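Local coordinates for protein replicative DNA helicase (Mycobacterium chimaera, PDB 6RIY) that probably excises itself from the host replicative helicase by protein splicing, being the intein embedded in that DNA-unwinding enzyme, at residues V51-S54 and D55-I59. Numbering follows the deposited sequence.
Sequences VEFS and DGTVI
Phe-53 slants its ring across the opposite limb of a tight hairpin: CD2 comes within 4.1 Å of Thr-57 CB, and CE2 lies an equal 4.1 Å from Ile-59 CD1. With CG anti to the carbonyl carbon (chi1 -61°), the ring runs back along the ladder, and Thr-57 O sits at its edge. A large aromatic suits this buried position, where it also meets Trp-67, Val-109 and Val-141. Val-51 and Ile-59 bring branched side chains to the same buried face, and their shape favours extended backbone. They form a hydrogen-bonded antiparallel pair, Val-51 N donating to Ile-59 O at 2.8 Å and Ile-59 N to Val-51 O. The next bond, Phe-53 N to Thr-57 O, is close to linear with the carbonyl.

On the other face, Glu-52 and Val-58 form a non-hydrogen-bonded pair. CB and CG of Glu-52 rest against CG2 of Val-58 (CG to CG2 3.8 Å), which otherwise faces solvent, while OE2 makes a weak bond to Ser-113 OG.

At the bend, CG of Asp-55 stands between the backbone N and the carbonyl carbon (chi1 66°), bringing OD1 to 3.2 Å from Phe-53 CB and within reach of Thr-57. Two donors hold the carboxylate from above its plane, fixing its rotation: Thr-57 N reaches OD1 at 3.0 Å, making an Asx turn, and Thr-57 OG1 reaches OD2 at 2.7 Å. Gly-56 tolerates a positive phi (100°), having no side chain to collide with Asp-55 O. Short, polar Ser-54 suits the exposed turn, its OG hydrogen-bonded to Gln-110 N of strand 107-117. Gly-56 N bonds Phe-53 O at 3.2 Å, from above the carbonyl plane and off the lone pairs, completing the type I turn that closes the beta hairpin of strands 48-53 and 58-62, part of the all-beta Hedgehog/intein (HINT) fold.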
ATOM      1  N   VAL A  51       2.563   0.286  -9.559  1.00 14.71           N
ATOM      2  CA  VAL A  51       3.734  -0.371  -8.989  1.00 12.14           C
ATOM      3  C   VAL A  51       3.536  -1.875  -9.110  1.00 12.65           C
ATOM      4  O   VAL A  51       2.564  -2.426  -8.586  1.00 16.07           O
ATOM      5  CB  VAL A  51       3.966   0.036  -7.527  1.00 13.97           C
ATOM      6  CG1 VAL A  51       5.318  -0.498  -7.053  1.00 11.62           C
ATOM      7  CG2 VAL A  51       3.864   1.551  -7.374  1.00 12.04           C
ATOM      8  N   GLU A  52       4.457  -2.530  -9.804  1.00 10.19           N
ATOM      9  CA  GLU A  52       4.403  -3.964 -10.063  1.00 11.29           C
ATOM     10  C   GLU A  52       5.498  -4.652  -9.265  1.00 18.79           C
ATOM     11  O   GLU A  52       6.664  -4.239  -9.318  1.00 14.96           O
ATOM     12  CB  GLU A  52       4.568  -4.241 -11.558  1.00 14.09           C
ATOM     13  CG  GLU A  52       4.475  -5.693 -11.944  1.00 29.13           C
ATOM     14  CD  GLU A  52       4.722  -5.908 -13.423  1.00 44.92           C
ATOM     15  OE1 GLU A  52       3.901  -6.598 -14.061  1.00 47.12           O
ATOM     16  OE2 GLU A  52       5.734  -5.384 -13.946  1.00 49.20           O
ATOM     17  N   PHE A  53       5.122  -5.694  -8.531  1.00 11.15           N
ATOM     18  CA  PHE A  53       6.068  -6.416  -7.687  1.00 15.40           C
ATOM     19  C   PHE A  53       6.416  -7.761  -8.298  1.00 15.99           C
ATOM     20  O   PHE A  53       5.758  -8.240  -9.216  1.00 14.44           O
ATOM     21  CB  PHE A  53       5.496  -6.580  -6.284  1.00 11.70           C
ATOM     22  CG  PHE A  53       5.234  -5.271  -5.612  1.00  9.81           C
ATOM     23  CD1 PHE A  53       6.249  -4.612  -4.936  1.00 15.12           C
ATOM     24  CD2 PHE A  53       3.982  -4.691  -5.677  1.00 12.45           C
ATOM     25  CE1 PHE A  53       6.017  -3.391  -4.313  1.00 15.86           C
ATOM     26  CE2 PHE A  53       3.739  -3.458  -5.068  1.00 10.97           C
ATOM     27  CZ  PHE A  53       4.769  -2.816  -4.377  1.00 16.21           C
ATOM     28  N   SER A  54       7.480  -8.371  -7.769  1.00 17.05           N
ATOM     29  CA  SER A  54       7.979  -9.620  -8.329  1.00 15.55           C
ATOM     30  C   SER A  54       7.050 -10.802  -8.078  1.00 16.60           C
ATOM     31  O   SER A  54       7.241 -11.851  -8.703  1.00 18.93           O
ATOM     32  CB  SER A  54       9.365  -9.930  -7.764  1.00 15.76           C
ATOM     33  OG  SER A  54       9.330  -9.939  -6.350  1.00 16.25           O
ATOM     34  N   ASP A  55       6.059 -10.662  -7.200  1.00 15.41           N
ATOM     35  CA  ASP A  55       5.121 -11.740  -6.914  1.00 17.42           C
ATOM     36  C   ASP A  55       3.900 -11.705  -7.819  1.00 19.26           C
ATOM     37  O   ASP A  55       3.033 -12.576  -7.704  1.00 23.80           O
ATOM     38  CB  ASP A  55       4.668 -11.675  -5.455  1.00 19.17           C
ATOM     39  CG  ASP A  55       3.837 -10.430  -5.164  1.00 19.54           C
ATOM     40  OD1 ASP A  55       4.016  -9.415  -5.875  1.00 18.08           O
ATOM     41  OD2 ASP A  55       3.015 -10.465  -4.228  1.00 27.34           O
ATOM     42  N   GLY A  56       3.805 -10.718  -8.703  1.00 18.01           N
ATOM     43  CA  GLY A  56       2.646 -10.542  -9.549  1.00 17.88           C
ATOM     44  C   GLY A  56       1.677  -9.489  -9.061  1.00 18.43           C
ATOM     45  O   GLY A  56       0.766  -9.117  -9.804  1.00 16.54           O
ATOM     46  N   THR A  57       1.850  -8.995  -7.839  1.00 16.66           N
ATOM     47  CA  THR A  57       0.971  -7.958  -7.320  1.00 14.11           C
ATOM     48  C   THR A  57       1.210  -6.647  -8.059  1.00 13.35           C
ATOM     49  O   THR A  57       2.357  -6.218  -8.236  1.00 14.39           O
ATOM     50  CB  THR A  57       1.209  -7.754  -5.822  1.00 11.50           C
ATOM     51  OG1 THR A  57       0.920  -8.965  -5.120  1.00 16.95           O
ATOM     52  CG2 THR A  57       0.312  -6.618  -5.278  1.00 11.49           C
ATOM     53  N   VAL A  58       0.120  -6.003  -8.469  1.00 14.24           N
ATOM     54  CA  VAL A  58       0.154  -4.680  -9.074  1.00 12.71           C
ATOM     55  C   VAL A  58      -0.757  -3.774  -8.255  1.00 12.85           C
ATOM     56  O   VAL A  58      -1.945  -4.073  -8.091  1.00 14.12           O
ATOM     57  CB  VAL A  58      -0.291  -4.712 -10.543  1.00 16.67           C
ATOM     58  CG1 VAL A  58      -0.489  -3.297 -11.071  1.00 13.72           C
ATOM     59  CG2 VAL A  58       0.731  -5.476 -11.381  1.00 19.95           C
ATOM     60  N   ILE A  59      -0.201  -2.683  -7.737  1.00 11.85           N
ATOM     61  CA  ILE A  59      -0.945  -1.713  -6.943  1.00 13.25           C
ATOM     62  C   ILE A  59      -0.817  -0.349  -7.606  1.00 12.31           C
ATOM     63  O   ILE A  59       0.287   0.074  -7.956  1.00 14.44           O
ATOM     64  CB  ILE A  59      -0.428  -1.656  -5.495  1.00  8.81           C
ATOM     65  CG1 ILE A  59      -0.641  -2.999  -4.809  1.00 13.15           C
ATOM     66  CG2 ILE A  59      -1.141  -0.533  -4.703  1.00  9.70           C
ATOM     67  CD1 ILE A  59       0.025  -3.073  -3.469  1.00 11.03           C
TER